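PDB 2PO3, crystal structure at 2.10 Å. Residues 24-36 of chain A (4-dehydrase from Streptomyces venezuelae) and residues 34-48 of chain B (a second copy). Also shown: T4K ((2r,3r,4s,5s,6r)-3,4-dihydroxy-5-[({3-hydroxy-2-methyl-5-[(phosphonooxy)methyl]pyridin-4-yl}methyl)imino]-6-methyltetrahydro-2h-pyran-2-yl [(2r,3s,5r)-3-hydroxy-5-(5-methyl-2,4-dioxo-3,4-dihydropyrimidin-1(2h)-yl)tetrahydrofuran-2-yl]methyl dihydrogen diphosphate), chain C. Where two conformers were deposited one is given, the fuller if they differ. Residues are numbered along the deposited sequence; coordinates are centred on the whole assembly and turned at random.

Chain A (24-36) GRPNRIDRARLYE
Chain B 34-48: LYERLDRALDSQWLS

Chain A starts at Gly A24 (phi/psi 96/-8), then runs extended from Arg A25 to Ile A29, with phi/psi near -60/125 to -62/159 from Arg A25 to Arg A28 and -133/170 at Ile A29; Asp A30 at -80/96 precedes a helix that begins at Arg A31 and continues beyond Glu A36. Asp A30, chi1 t, caps this helix: its OD1 accepts weak bonds from Ala A32 N (3.2 Å) and Arg A33 N (3.3 Å). Chain B enters already helical and stays so to Ser B44; Gln B45 leaves the helix with phi/psi 73/24, and a loop follows, with Trp B46 at -113/98, Leu B47 at -105/-13 and Ser B48 at -163/-165. The helix directions differ by 144°, the axes approach no closer than 12.5 Å, and the space between is filled by side chains, Tyr A35, Arg A31 and Leu B42 among them. Two CA pairs set the register: Tyr A35 CA to Tyr B35 CA, 8.4 Å, and Pro A26 CA to Gln B45 CA, 6.3 Å.

Tyr A35 (chi1 m, chi2 -42°) is the knob, seated among Tyr B35, Leu B38, Asp B39 and Leu B42. Its OH donates to Asp B39 OD1 at 2.7 Å, while its CE1 packs 3.6 Å from Leu B38 CD1. Its ring meets that of Tyr B35 (chi1 m) obliquely, centroids 4.7 Å apart and planes at 70°, with Tyr A35 CD1 3.3 Å from Tyr B35 CE1. Leu A34 (t, p) backs this cluster, its CD2 4.0 Å from CD1 of Leu B42 (m, t).

One turn earlier, Arg A31 (chi1 -127°, chi2 t, chi3 -92°) joins two carboxylates spaced four residues apart on the partner helix. Its NH1 makes a very short salt-bridge hydrogen bond to Asp B43 OD1, 2.4 Å, and a longer, weak one to Asp B39 OD1, 3.4 Å. Leu B42 CB lies over one guanidinium face, 3.3 Å from Arg A31 CZ, so the group combines charge pairing with apolar packing.

Arg A28 (m, t, t) instead reads the end of the helix. Its NH2 donates to Asp B43 O at 2.8 Å; NH1 reaches Leu B42 O at 2.6 Å, a weak bond with a poor angle. Both oxygens lie at the guanidinium edge, whereas Gln B45 CG covers a face, 3.4 Å from NH1 of Arg A28.

Gln B45 (m, t) reaches toward the loop, its OE1 3.2 Å from Arg A25 CD. Pro A26, C-gamma endo, sets CG 3.7 Å from Leu B47 CD1. T4K adds a shared ligand: its N31 donates to Gln B45 O, and Leu B47 N to its O41, both at 3.0 Å, while Pro A26 CD lies 3.5 Å from T4K N31.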

# COMPACT_ATOMS: atom_id res chain seq x y z
N GLY A 24 -17.91 11.57 5.14
CA GLY A 24 -16.65 11.18 4.50
C GLY A 24 -16.01 12.22 3.60
O GLY A 24 -14.88 12.05 3.10
N ARG A 25 -16.73 13.30 3.38
CA ARG A 25 -16.17 14.30 2.53
C ARG A 25 -14.88 14.80 3.11
O ARG A 25 -14.87 15.24 4.26
CB ARG A 25 -17.11 15.45 2.25
CG ARG A 25 -16.98 15.80 0.78
CD ARG A 25 -17.42 17.20 0.47
NE ARG A 25 -18.82 17.27 0.10
CZ ARG A 25 -19.30 16.83 -1.05
NH1 ARG A 25 -18.53 16.26 -1.98
NH2 ARG A 25 -20.61 16.96 -1.26
N PRO A 26 -13.82 14.73 2.31
CA PRO A 26 -12.53 15.19 2.81
C PRO A 26 -12.60 16.69 3.17
O PRO A 26 -13.23 17.48 2.46
CB PRO A 26 -11.50 14.84 1.71
CG PRO A 26 -12.27 14.20 0.55
CD PRO A 26 -13.76 14.44 0.84
N ASN A 27 -11.97 17.05 4.29
CA ASN A 27 -11.92 18.43 4.79
C ASN A 27 -11.01 19.26 3.90
O ASN A 27 -9.92 18.79 3.60
CB ASN A 27 -11.31 18.40 6.21
CG ASN A 27 -12.28 17.90 7.26
OD1 ASN A 27 -13.47 18.22 7.23
ND2 ASN A 27 -11.81 17.02 8.11
N ARG A 28 -11.37 20.49 3.46
CA ARG A 28 -10.45 21.25 2.59
C ARG A 28 -9.10 21.62 3.19
O ARG A 28 -8.89 21.63 4.41
CB ARG A 28 -11.05 22.30 1.69
CG ARG A 28 -11.90 21.70 0.57
CD ARG A 28 -11.95 22.52 -0.72
NE ARG A 28 -13.12 22.30 -1.58
CZ ARG A 28 -13.13 21.60 -2.74
NH1 ARG A 28 -12.04 21.01 -3.22
NH2 ARG A 28 -14.27 21.48 -3.43
N ILE A 29 -8.14 21.89 2.32
CA ILE A 29 -6.80 22.26 2.82
C ILE A 29 -6.28 23.49 2.10
O ILE A 29 -6.83 23.93 1.08
CB ILE A 29 -5.72 21.17 2.62
CG1 ILE A 29 -5.82 20.55 1.23
CG2 ILE A 29 -5.75 20.12 3.72
CD1 ILE A 29 -4.80 21.11 0.24
N ASP A 30 -5.18 23.99 2.65
CA ASP A 30 -4.50 25.14 2.07
C ASP A 30 -3.65 24.62 0.89
O ASP A 30 -2.51 24.12 1.04
CB ASP A 30 -3.62 25.82 3.14
CG ASP A 30 -2.83 27.00 2.63
OD1 ASP A 30 -2.66 27.21 1.44
OD2 ASP A 30 -2.22 27.66 3.58
N ARG A 31 -4.24 24.73 -0.30
CA ARG A 31 -3.61 24.28 -1.52
C ARG A 31 -2.17 24.74 -1.74
O ARG A 31 -1.30 24.02 -2.22
CB ARG A 31 -4.51 24.57 -2.71
CG ARG A 31 -4.70 23.26 -3.46
CD ARG A 31 -5.71 23.33 -4.59
NE ARG A 31 -7.04 22.95 -4.13
CZ ARG A 31 -8.03 22.64 -4.93
NH1 ARG A 31 -7.90 22.64 -6.26
NH2 ARG A 31 -9.19 22.31 -4.39
N ALA A 32 -1.93 25.99 -1.39
CA ALA A 32 -0.63 26.62 -1.54
C ALA A 32 0.41 25.91 -0.74
O ALA A 32 1.52 25.73 -1.22
CB ALA A 32 -0.66 28.10 -1.15
N ARG A 33 0.04 25.54 0.49
CA ARG A 33 0.95 24.85 1.37
C ARG A 33 1.30 23.47 0.79
O ARG A 33 2.45 23.02 0.82
CB ARG A 33 0.38 24.78 2.80
CG ARG A 33 1.15 25.52 3.89
CD ARG A 33 2.58 25.93 3.52
NE ARG A 33 3.66 25.33 4.33
CZ ARG A 33 4.79 24.82 3.80
NH1 ARG A 33 5.02 24.82 2.49
NH2 ARG A 33 5.73 24.29 4.60
N LEU A 34 0.28 22.78 0.26
CA LEU A 34 0.47 21.47 -0.34
C LEU A 34 1.43 21.51 -1.53
O LEU A 34 2.37 20.71 -1.64
CB LEU A 34 -0.86 20.89 -0.83
CG LEU A 34 -0.59 19.59 -1.56
CD1 LEU A 34 -0.03 18.55 -0.58
CD2 LEU A 34 -1.84 19.11 -2.27
N TYR A 35 1.18 22.45 -2.45
CA TYR A 35 2.03 22.58 -3.62
C TYR A 35 3.47 22.93 -3.34
O TYR A 35 4.40 22.41 -3.96
CB TYR A 35 1.39 23.36 -4.74
CG TYR A 35 0.16 22.71 -5.33
CD1 TYR A 35 0.07 21.35 -5.60
CD2 TYR A 35 -0.95 23.49 -5.67
CE1 TYR A 35 -1.05 20.79 -6.23
CE2 TYR A 35 -2.12 22.94 -6.19
CZ TYR A 35 -2.16 21.58 -6.53
OH TYR A 35 -3.32 21.03 -7.04
N GLU A 36 3.69 23.80 -2.38
CA GLU A 36 5.05 24.14 -2.07
C GLU A 36 5.81 22.88 -1.75
O GLU A 36 6.91 22.64 -2.27
CB GLU A 36 5.11 25.00 -0.79
CG GLU A 36 4.57 26.41 -1.02
CD GLU A 36 4.80 27.22 0.22
OE1 GLU A 36 5.59 26.89 1.08
OE2 GLU A 36 4.04 28.28 0.26
N LEU B 34 0.91 17.98 -14.38
CA LEU B 34 0.76 17.29 -13.11
C LEU B 34 -0.22 18.01 -12.19
O LEU B 34 -1.21 17.45 -11.69
CB LEU B 34 2.10 17.10 -12.38
CG LEU B 34 1.85 16.62 -10.94
CD1 LEU B 34 1.19 15.24 -10.94
CD2 LEU B 34 3.12 16.60 -10.10
N TYR B 35 0.09 19.29 -11.99
CA TYR B 35 -0.71 20.15 -11.15
C TYR B 35 -2.12 20.36 -11.68
O TYR B 35 -3.11 20.57 -10.96
CB TYR B 35 0.06 21.43 -10.92
CG TYR B 35 1.22 21.17 -9.99
CD1 TYR B 35 1.06 20.49 -8.78
CD2 TYR B 35 2.49 21.64 -10.29
CE1 TYR B 35 2.13 20.28 -7.91
CE2 TYR B 35 3.57 21.44 -9.42
CZ TYR B 35 3.40 20.75 -8.22
OH TYR B 35 4.48 20.56 -7.37
N GLU B 36 -2.26 20.26 -12.97
CA GLU B 36 -3.61 20.41 -13.45
C GLU B 36 -4.42 19.26 -12.92
O GLU B 36 -5.50 19.45 -12.39
CB GLU B 36 -3.68 20.43 -14.97
CG GLU B 36 -2.78 21.55 -15.49
CD GLU B 36 -3.04 21.84 -16.92
OE1 GLU B 36 -3.94 21.28 -17.55
OE2 GLU B 36 -2.21 22.74 -17.41
N ARG B 37 -3.88 18.07 -13.08
CA ARG B 37 -4.51 16.86 -12.61
C ARG B 37 -4.85 16.96 -11.09
O ARG B 37 -6.00 16.80 -10.65
CB ARG B 37 -3.70 15.63 -13.02
CG ARG B 37 -3.85 15.37 -14.54
CD ARG B 37 -3.01 14.19 -15.04
NE ARG B 37 -3.23 13.82 -16.45
CZ ARG B 37 -2.25 13.82 -17.36
NH1 ARG B 37 -1.02 14.17 -16.99
NH2 ARG B 37 -2.49 13.49 -18.65
N LEU B 38 -3.85 17.23 -10.27
CA LEU B 38 -4.04 17.34 -8.84
C LEU B 38 -5.17 18.30 -8.48
O LEU B 38 -6.00 18.06 -7.62
CB LEU B 38 -2.77 17.94 -8.22
CG LEU B 38 -1.67 16.92 -8.17
CD1 LEU B 38 -0.66 17.37 -7.12
CD2 LEU B 38 -2.32 15.60 -7.79
N ASP B 39 -5.16 19.43 -9.16
CA ASP B 39 -6.16 20.45 -8.93
C ASP B 39 -7.55 19.94 -9.14
O ASP B 39 -8.43 20.17 -8.34
CB ASP B 39 -5.92 21.63 -9.88
CG ASP B 39 -5.10 22.70 -9.24
OD1 ASP B 39 -5.01 22.82 -8.03
OD2 ASP B 39 -4.54 23.49 -10.14
N ARG B 40 -7.74 19.24 -10.25
CA ARG B 40 -9.04 18.68 -10.58
C ARG B 40 -9.47 17.68 -9.50
O ARG B 40 -10.65 17.63 -9.14
CB ARG B 40 -9.03 18.02 -11.96
CG ARG B 40 -10.40 17.96 -12.64
CD ARG B 40 -10.67 16.64 -13.36
NE ARG B 40 -10.70 15.50 -12.44
CZ ARG B 40 -11.80 15.00 -11.90
NH1 ARG B 40 -13.00 15.52 -12.15
NH2 ARG B 40 -11.68 13.96 -11.08
N ALA B 41 -8.51 16.89 -8.97
CA ALA B 41 -8.87 15.94 -7.91
C ALA B 41 -9.25 16.64 -6.63
O ALA B 41 -10.19 16.29 -5.91
CB ALA B 41 -7.68 15.04 -7.59
N LEU B 42 -8.47 17.66 -6.31
CA LEU B 42 -8.77 18.35 -5.10
C LEU B 42 -10.11 19.01 -5.18
O LEU B 42 -10.90 18.90 -4.24
CB LEU B 42 -7.70 19.35 -4.69
CG LEU B 42 -6.42 18.63 -4.33
CD1 LEU B 42 -5.32 19.63 -4.10
CD2 LEU B 42 -6.64 17.86 -3.05
N ASP B 43 -10.34 19.69 -6.29
CA ASP B 43 -11.58 20.38 -6.48
C ASP B 43 -12.80 19.48 -6.30
O ASP B 43 -13.78 19.84 -5.63
CB ASP B 43 -11.64 21.08 -7.84
CG ASP B 43 -10.83 22.35 -7.87
OD1 ASP B 43 -10.20 22.75 -6.91
OD2 ASP B 43 -10.80 22.92 -9.05
N SER B 44 -12.74 18.32 -6.94
CA SER B 44 -13.83 17.35 -6.89
C SER B 44 -14.04 16.72 -5.51
O SER B 44 -15.12 16.27 -5.15
CB SER B 44 -13.65 16.30 -8.00
OG SER B 44 -12.69 15.33 -7.61
N GLN B 45 -12.98 16.70 -4.72
CA GLN B 45 -13.03 16.13 -3.40
C GLN B 45 -13.09 14.61 -3.46
O GLN B 45 -13.57 13.95 -2.55
CB GLN B 45 -14.14 16.74 -2.57
CG GLN B 45 -13.87 18.23 -2.38
CD GLN B 45 -14.74 18.78 -1.27
OE1 GLN B 45 -15.91 19.11 -1.53
NE2 GLN B 45 -14.19 18.81 -0.03
N TRP B 46 -12.61 14.07 -4.56
CA TRP B 46 -12.54 12.66 -4.82
C TRP B 46 -11.04 12.33 -4.85
O TRP B 46 -10.35 12.52 -5.85
CB TRP B 46 -13.21 12.27 -6.15
CG TRP B 46 -13.44 10.79 -6.21
CD1 TRP B 46 -12.80 9.84 -5.45
CD2 TRP B 46 -14.38 10.09 -7.04
NE1 TRP B 46 -13.28 8.57 -5.73
CE2 TRP B 46 -14.24 8.70 -6.72
CE3 TRP B 46 -15.32 10.49 -8.01
CZ2 TRP B 46 -15.03 7.74 -7.35
CZ3 TRP B 46 -16.09 9.53 -8.64
CH2 TRP B 46 -15.94 8.17 -8.31
N LEU B 47 -10.52 11.84 -3.75
CA LEU B 47 -9.10 11.58 -3.68
C LEU B 47 -8.57 10.15 -3.76
O LEU B 47 -7.36 9.91 -3.91
CB LEU B 47 -8.67 12.28 -2.39
CG LEU B 47 -9.19 13.71 -2.44
CD1 LEU B 47 -8.92 14.38 -1.11
CD2 LEU B 47 -8.55 14.49 -3.61
N SER B 48 -9.45 9.18 -3.62
CA SER B 48 -9.03 7.80 -3.68
C SER B 48 -10.27 6.99 -3.91
O SER B 48 -11.33 7.53 -4.26
CB SER B 48 -8.31 7.31 -2.43
OG SER B 48 -7.82 6.04 -2.77
N1L T4K C . -9.59 0.12 10.97
C2L T4K C . -10.69 0.83 11.08
C2A T4K C . -11.48 0.80 12.38
C3L T4K C . -11.13 1.61 10.01
O3L T4K C . -12.30 2.35 10.13
C4L T4K C . -10.36 1.62 8.78
C4A T4K C . -10.77 2.40 7.64
C5L T4K C . -9.21 0.82 8.73
C6L T4K C . -8.86 0.09 9.86
C5B T4K C . -8.33 0.77 7.47
OP4 T4K C . -7.54 1.97 7.40
PL T4K C . -7.07 2.27 5.86
OP1 T4K C . -8.32 2.69 4.91
OP2 T4K C . -6.02 3.47 5.91
OP3 T4K C . -6.40 0.99 5.26
C1G T4K C . -14.17 4.34 4.47
C2G T4K C . -12.64 4.40 4.24
O2G T4K C . -12.34 3.86 2.94
C3G T4K C . -11.87 3.60 5.32
O3G T4K C . -10.48 3.93 5.20
C4G T4K C . -12.41 3.95 6.73
N4A T4K C . -11.89 3.14 7.75
C5G T4K C . -13.96 3.77 6.72
C6G T4K C . -14.55 3.93 8.14
O5G T4K C . -14.56 4.70 5.81
P2 T4K C . -15.72 3.17 2.97
O3P T4K C . -15.95 1.71 2.28
O4P T4K C . -17.11 3.66 3.65
OPP T4K C . -15.11 4.25 1.86
P T4K C . -16.19 4.87 0.76
O1P T4K C . -15.53 4.76 -0.68
O2P T4K C . -17.59 4.10 0.72
O5 T4K C . -16.41 6.43 1.07
C5 T4K C . -17.18 6.53 2.26
C4 T4K C . -17.79 7.93 2.26
O4 T4K C . -16.75 8.92 2.05
C3 T4K C . -18.80 8.09 1.07
O3 T4K C . -19.95 8.85 1.47
C2 T4K C . -17.99 8.85 0.02
C1 T4K C . -17.05 9.70 0.88
N11 T4K C . -15.78 9.99 0.17
C61 T4K C . -14.81 9.00 0.06
C51 T4K C . -13.63 9.27 -0.56
C5A T4K C . -12.54 8.19 -0.72
C21 T4K C . -15.55 11.23 -0.31
O21 T4K C . -16.41 12.10 -0.21
N31 T4K C . -14.38 11.52 -0.94
C41 T4K C . -13.42 10.58 -1.08
O41 T4K C . -12.36 10.85 -1.65
O1G T4K C . -14.65 3.02 4.16